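Long-range contacts in putative MCP-type signal transduction protein (Campylobacter jejuni subsp. jejuni serotype O:2, PDB 4WY9), which is a chemoreceptor, Tlp1, whose periplasmic tandem-PAS sensory domain probably takes part in detecting chemotactic signals, possibly by an indirect mode of ligand recognition: residues N77-Y82 with I183-D188; M106-E111 with I119-A124. One frame throughout, in Å; residues are numbered along the deposited sequence.

Contact 1. Residues N77-Y82 with I183-D188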
loop_
_atom_site.group_PDB
_atom_site.type_symbol
_atom_site.label_atom_id
_atom_site.label_comp_id
_atom_site.label_asym_id
_atom_site.label_seq_id
_atom_site.Cartn_x
_atom_site.Cartn_y
_atom_site.Cartn_z
ATOM N N ASN A 77 4.990 1.686 -8.000
ATOM C CA ASN A 77 6.180 2.467 -8.227
ATOM C C ASN A 77 7.375 1.577 -8.335
ATOM O O ASN A 77 8.367 1.913 -9.046
ATOM C CB ASN A 77 6.278 3.527 -7.105
ATOM C CG ASN A 77 5.051 4.457 -7.075
ATOM O OD1 ASN A 77 3.985 4.185 -6.375
ATOM N ND2 ASN A 77 5.187 5.580 -7.764
ATOM N N PHE A 78 7.338 0.442 -7.630
ATOM C CA PHE A 78 8.397 -0.532 -7.738
ATOM C C PHE A 78 7.842 -1.937 -7.813
ATOM O O PHE A 78 6.776 -2.243 -7.267
ATOM C CB PHE A 78 9.347 -0.420 -6.531
ATOM C CG PHE A 78 9.969 0.938 -6.375
ATOM C CD1 PHE A 78 11.175 1.257 -7.017
ATOM C CD2 PHE A 78 9.332 1.951 -5.636
ATOM C CE1 PHE A 78 11.721 2.512 -6.897
ATOM C CE2 PHE A 78 9.918 3.197 -5.499
ATOM C CZ PHE A 78 11.107 3.473 -6.123
ATOM N N THR A 79 8.611 -2.813 -8.451
ATOM C CA THR A 79 8.286 -4.220 -8.560
ATOM C C THR A 79 9.542 -4.992 -8.200
ATOM O O THR A 79 10.644 -4.570 -8.546
ATOM C CB THR A 79 7.800 -4.573 -9.999
ATOM O OG1 THR A 79 6.494 -3.940 -10.234
ATOM C CG2 THR A 79 7.719 -6.063 -10.213
ATOM N N TYR A 80 9.393 -6.081 -7.474
ATOM C CA TYR A 80 10.574 -6.877 -7.087
ATOM C C TYR A 80 10.330 -8.352 -7.094
ATOM O O TYR A 80 9.252 -8.829 -6.721
ATOM C CB TYR A 80 11.103 -6.443 -5.713
ATOM C CG TYR A 80 10.033 -6.268 -4.661
ATOM C CD1 TYR A 80 9.596 -7.347 -3.877
ATOM C CD2 TYR A 80 9.438 -5.031 -4.446
ATOM C CE1 TYR A 80 8.638 -7.166 -2.920
ATOM C CE2 TYR A 80 8.448 -4.859 -3.489
ATOM C CZ TYR A 80 8.055 -5.932 -2.735
ATOM O OH TYR A 80 7.064 -5.769 -1.758
ATOM N N LEU A 81 11.360 -9.095 -7.505
ATOM C CA LEU A 81 11.428 -10.531 -7.375
ATOM C C LEU A 81 12.607 -10.875 -6.505
ATOM O O LEU A 81 13.760 -10.626 -6.875
ATOM C CB LEU A 81 11.539 -11.233 -8.725
ATOM C CG LEU A 81 11.639 -12.759 -8.625
ATOM C CD1 LEU A 81 10.399 -13.382 -8.028
ATOM C CD2 LEU A 81 11.904 -13.369 -9.990
ATOM N N TYR A 82 12.334 -11.456 -5.340
ATOM C CA TYR A 82 13.353 -11.934 -4.412
ATOM C C TYR A 82 13.402 -13.452 -4.560
ATOM O O TYR A 82 12.382 -14.112 -4.414
ATOM C CB TYR A 82 12.995 -11.500 -2.992
ATOM C CG TYR A 82 13.803 -12.106 -1.869
ATOM C CD1 TYR A 82 15.161 -12.370 -1.990
ATOM C CD2 TYR A 82 13.198 -12.392 -0.657
ATOM C CE1 TYR A 82 15.878 -12.925 -0.940
ATOM C CE2 TYR A 82 13.893 -12.934 0.385
ATOM C CZ TYR A 82 15.229 -13.216 0.250
ATOM O OH TYR A 82 15.912 -13.752 1.318
ATOM N N ILE A 183 7.335 -12.412 -5.178
ATOM C CA ILE A 183 7.125 -11.354 -6.163
ATOM C C ILE A 183 6.219 -10.308 -5.515
ATOM O O ILE A 183 5.147 -10.641 -4.984
ATOM C CB ILE A 183 6.549 -11.900 -7.496
ATOM C CG1 ILE A 183 6.411 -10.811 -8.548
ATOM C CG2 ILE A 183 5.212 -12.631 -7.278
ATOM C CD1 ILE A 183 7.686 -10.363 -9.159
ATOM N N GLY A 184 6.648 -9.064 -5.501
ATOM C CA GLY A 184 5.885 -8.032 -4.855
ATOM C C GLY A 184 5.945 -6.694 -5.537
ATOM O O GLY A 184 6.698 -6.491 -6.498
ATOM N N MET A 185 5.153 -5.771 -5.011
ATOM C CA MET A 185 5.031 -4.437 -5.522
ATOM C C MET A 185 4.989 -3.416 -4.388
ATOM O O MET A 185 4.473 -3.737 -3.304
ATOM C CB MET A 185 3.759 -4.269 -6.349
ATOM C CG MET A 185 3.611 -5.249 -7.467
ATOM S SD MET A 185 1.879 -5.261 -7.923
ATOM C CE MET A 185 1.840 -6.317 -9.298
ATOM N N THR A 186 5.462 -2.219 -4.666
ATOM C CA THR A 186 5.425 -1.114 -3.732
ATOM C C THR A 186 4.599 0.008 -4.291
ATOM O O THR A 186 4.876 0.467 -5.396
ATOM C CB THR A 186 6.836 -0.576 -3.395
ATOM O OG1 THR A 186 7.672 -1.633 -2.972
ATOM C CG2 THR A 186 6.768 0.479 -2.336
ATOM N N LEU A 187 3.617 0.480 -3.510
ATOM C CA LEU A 187 2.857 1.678 -3.810
ATOM C C LEU A 187 3.397 2.824 -2.973
ATOM O O LEU A 187 3.491 2.705 -1.751
ATOM C CB LEU A 187 1.378 1.465 -3.522
ATOM C CG LEU A 187 0.434 2.663 -3.603
ATOM C CD1 LEU A 187 0.367 3.234 -4.983
ATOM C CD2 LEU A 187 -0.957 2.240 -3.120
ATOM N N ASP A 188 3.788 3.904 -3.638
ATOM C CA ASP A 188 4.175 5.144 -2.981
ATOM C C ASP A 188 2.918 5.957 -2.700
ATOM O O ASP A 188 2.200 6.332 -3.621
ATOM C CB ASP A 188 5.155 5.913 -3.860
ATOM C CG ASP A 188 5.660 7.209 -3.255
ATOM O OD1 ASP A 188 5.051 7.762 -2.316
ATOM O OD2 ASP A 188 6.681 7.713 -3.765
#
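Tyr80 lies with its ring over the backbone of Gly184: the glycine C sits 3.6 Å above the ring plane near its centre, and Gly184 CA approaches the same face at 3.9 Å from the ring centroid, a CH-pi contact. Chi1 of Tyr80 (46°) sets CG between the backbone N and the carbonyl carbon; the ring beyond it reaches over Gly184. At the ring edge, in its plane, Thr186 OG1 comes within 3.4 Å of Tyr80 CE2. Both Thr186 OG1 and Tyr80 OH hydrogen-bond to Asn167 OD1, a second-shell carbonyl that ties the two side chains together.

Beneath them Tyr80 and Gly184 form an antiparallel hydrogen-bonded pair, joined by two bonds of 2.9 Å between Tyr80 N and Gly184 O and between Gly184 N and Tyr80 O. At Asn77 and Phe78, which both face Thr186, the ladder forms a classic beta bulge: Thr186 O accepts from Asn77 N at 2.9 Å and, weakly, from Phe78 N. Asn77 OD1 then receives Asp188 N at 2.8 Å, with the donor above the carbonyl plane, while Asn77 ND2 bonds to Asp191 and Asp188 OD1 caps Ser190 N at the turn into helix 190-196.

Thr79 and Met185 pack on helix 59-70, and Met185 and Ile183 also meet the long helix 8-51. On the Phe78-Tyr80 side lies Leu107 of strand 104-110, which continues the PAS-type sheet.

Contact 2. Residues M106-E111 with I119-A124; sequences MLYADE and IKAIQA
Leu107 and Ile122 interlock obliquely on one side of this hairpin, with Leu107 CD2 at 3.7 Å from Ile122 CD1. The other branch of Ile122, CG2, meets the small Ala109 CB at 4.0 Å. The isoleucine thus spans the step between a bulky leucine and an alanine, and Ala124 CB adds a further methyl beside Leu107 CB.

On the other side Tyr108 supplies the large bump. Its CE2 touches Ala121 CB at 3.7 Å, and Ile119 CD1 fits against Tyr108 CB at 3.6 Å, the two side chains crossing at about a right angle.

Ala109 and Lys120 form the hydrogen-bonded pair that aligns the backbones, through Ala109 N to Lys120 O (159° at the hydrogen) and Lys120 N to Ala109 O (164°). The lysine chain, bent at its last torsion (chi4 35°), passes beside Ala109 CB and brings NZ within 2.9 Å of Asp110 O. Near Leu107 a water joins the two segments: water 1 accepts from Leu107 N at 2.8 Å and lies 2.7 Å from Ile122 O, to which it can donate.

The hairpin joins the sheet through strand 104-110, which pairs with strand 78-83; Ala109 and Ile122 rest on Phe78. Helix 59-70 covers the opposite side, where Thr63 meets Tyr108 and Phe70 meets Ile119.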
loop_
_atom_site.group_PDB
_atom_site.type_symbol
_atom_site.label_atom_id
_atom_site.label_comp_id
_atom_site.label_asym_id
_atom_site.label_seq_id
_atom_site.Cartn_x
_atom_site.Cartn_y
_atom_site.Cartn_z
ATOM N N MET A 106 15.640 -8.791 -7.937
ATOM C CA MET A 106 15.441 -8.028 -9.151
ATOM C C MET A 106 14.450 -6.929 -8.844
ATOM O O MET A 106 13.263 -7.220 -8.650
ATOM C CB MET A 106 14.923 -8.906 -10.269
ATOM C CG MET A 106 15.831 -10.109 -10.554
ATOM S SD MET A 106 15.095 -11.367 -11.645
ATOM C CE MET A 106 15.294 -10.602 -13.204
ATOM N N LEU A 107 14.918 -5.683 -8.777
ATOM C CA LEU A 107 14.114 -4.547 -8.391
ATOM C C LEU A 107 13.972 -3.607 -9.573
ATOM O O LEU A 107 14.986 -3.203 -10.161
ATOM C CB LEU A 107 14.745 -3.815 -7.204
ATOM C CG LEU A 107 14.051 -2.554 -6.666
ATOM C CD1 LEU A 107 12.644 -2.861 -6.150
ATOM C CD2 LEU A 107 14.894 -1.906 -5.594
ATOM N N TYR A 108 12.724 -3.232 -9.900
ATOM C CA TYR A 108 12.436 -2.364 -11.022
ATOM C C TYR A 108 11.693 -1.104 -10.596
ATOM O O TYR A 108 10.809 -1.174 -9.737
ATOM C CB TYR A 108 11.619 -3.137 -12.071
ATOM C CG TYR A 108 12.416 -4.253 -12.701
ATOM C CD1 TYR A 108 12.492 -5.499 -12.115
ATOM C CD2 TYR A 108 13.116 -4.049 -13.894
ATOM C CE1 TYR A 108 13.239 -6.502 -12.695
ATOM C CE2 TYR A 108 13.865 -5.039 -14.453
ATOM C CZ TYR A 108 13.918 -6.278 -13.844
ATOM O OH TYR A 108 14.662 -7.298 -14.394
ATOM N N ALA A 109 12.053 0.027 -11.189
ATOM C CA ALA A 109 11.371 1.285 -11.055
ATOM C C ALA A 109 10.899 1.765 -12.425
ATOM O O ALA A 109 11.284 1.220 -13.456
ATOM C CB ALA A 109 12.290 2.339 -10.442
ATOM N N ASP A 110 10.071 2.806 -12.422
ATOM C CA ASP A 110 9.634 3.375 -13.690
ATOM C C ASP A 110 10.821 4.007 -14.412
ATOM O O ASP A 110 11.730 4.545 -13.766
ATOM C CB ASP A 110 8.532 4.407 -13.461
ATOM C CG ASP A 110 7.211 3.769 -13.078
ATOM O OD1 ASP A 110 6.975 2.612 -13.484
ATOM O OD2 ASP A 110 6.404 4.434 -12.390
ATOM N N GLU A 111 10.829 3.923 -15.740
ATOM C CA GLU A 111 11.801 4.696 -16.543
ATOM C C GLU A 111 11.158 6.075 -16.770
ATOM O O GLU A 111 11.642 7.101 -16.271
ATOM C CB GLU A 111 12.096 4.038 -17.898
ATOM C CG GLU A 111 12.076 2.524 -17.878
ATOM C CD GLU A 111 12.519 1.909 -19.200
ATOM O OE1 GLU A 111 12.057 2.378 -20.270
ATOM O OE2 GLU A 111 13.334 0.957 -19.159
ATOM N N ILE A 119 9.552 -0.000 -17.367
ATOM C CA ILE A 119 10.333 -0.141 -16.132
ATOM C C ILE A 119 11.759 -0.525 -16.390
ATOM O O ILE A 119 12.091 -1.123 -17.424
ATOM C CB ILE A 119 9.712 -1.134 -15.138
ATOM C CG1 ILE A 119 9.808 -2.565 -15.666
ATOM C CG2 ILE A 119 8.258 -0.717 -14.820
ATOM C CD1 ILE A 119 9.180 -3.583 -14.733
ATOM N N LYS A 120 12.629 -0.165 -15.459
ATOM C CA LYS A 120 14.053 -0.449 -15.578
ATOM C C LYS A 120 14.593 -0.964 -14.273
ATOM O O LYS A 120 14.109 -0.599 -13.196
ATOM C CB LYS A 120 14.839 0.823 -15.948
ATOM C CG LYS A 120 14.573 1.973 -14.981
ATOM C CD LYS A 120 15.754 2.955 -14.952
ATOM C CE LYS A 120 15.408 4.242 -14.217
ATOM N NZ LYS A 120 14.492 4.007 -13.077
ATOM N N ALA A 121 15.586 -1.842 -14.364
ATOM C CA ALA A 121 16.223 -2.379 -13.160
ATOM C C ALA A 121 17.009 -1.264 -12.466
ATOM O O ALA A 121 17.672 -0.447 -13.112
ATOM C CB ALA A 121 17.137 -3.536 -13.487
ATOM N N ILE A 122 16.911 -1.249 -11.138
ATOM C CA ILE A 122 17.723 -0.371 -10.309
ATOM C C ILE A 122 18.405 -1.192 -9.255
ATOM O O ILE A 122 18.088 -2.377 -9.075
ATOM C CB ILE A 122 16.856 0.716 -9.630
ATOM C CG1 ILE A 122 15.777 0.090 -8.726
ATOM C CG2 ILE A 122 16.220 1.630 -10.670
ATOM C CD1 ILE A 122 15.153 1.056 -7.746
ATOM N N GLN A 123 19.356 -0.587 -8.552
ATOM C CA GLN A 123 20.121 -1.330 -7.565
ATOM C C GLN A 123 19.218 -1.877 -6.469
ATOM O O GLN A 123 18.534 -1.109 -5.793
ATOM C CB GLN A 123 21.223 -0.474 -6.959
ATOM C CG GLN A 123 22.057 -1.193 -5.916
ATOM C CD GLN A 123 22.804 -2.357 -6.493
ATOM O OE1 GLN A 123 23.626 -2.188 -7.391
ATOM N NE2 GLN A 123 22.536 -3.526 -5.974
ATOM N N ALA A 124 19.234 -3.206 -6.279
ATOM C CA ALA A 124 18.472 -3.835 -5.211
ATOM C C ALA A 124 19.082 -3.646 -3.855
ATOM O O ALA A 124 20.291 -3.460 -3.725
ATOM C CB ALA A 124 18.280 -5.277 -5.468
HETATM O O HOH W 1 17.597 -5.056 -9.427
#

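How the contacts relate
Contacts 1 and 2 lie about 9 Å apart, centre to centre, in one antiparallel sheet, with strands 78-83 and 104-110 as the neighbours that join them. Probable backbone hydrogen bonds, Thr79 O to Tyr108 N and Leu81 O to Met106 N, both 2.8 Å, stitch that seam, and Leu107 CD1 packs against Thr79 O at 3.6 Å. Along the chain, the 106-111/119-124 hairpin is nested inside the loop closed by contact 1. Helix 59-70 touches residues of both. All four segments lie in the first PDC sensor domain, where one local hairpin and one long-range strand pairing share a sheet within a single sensory module.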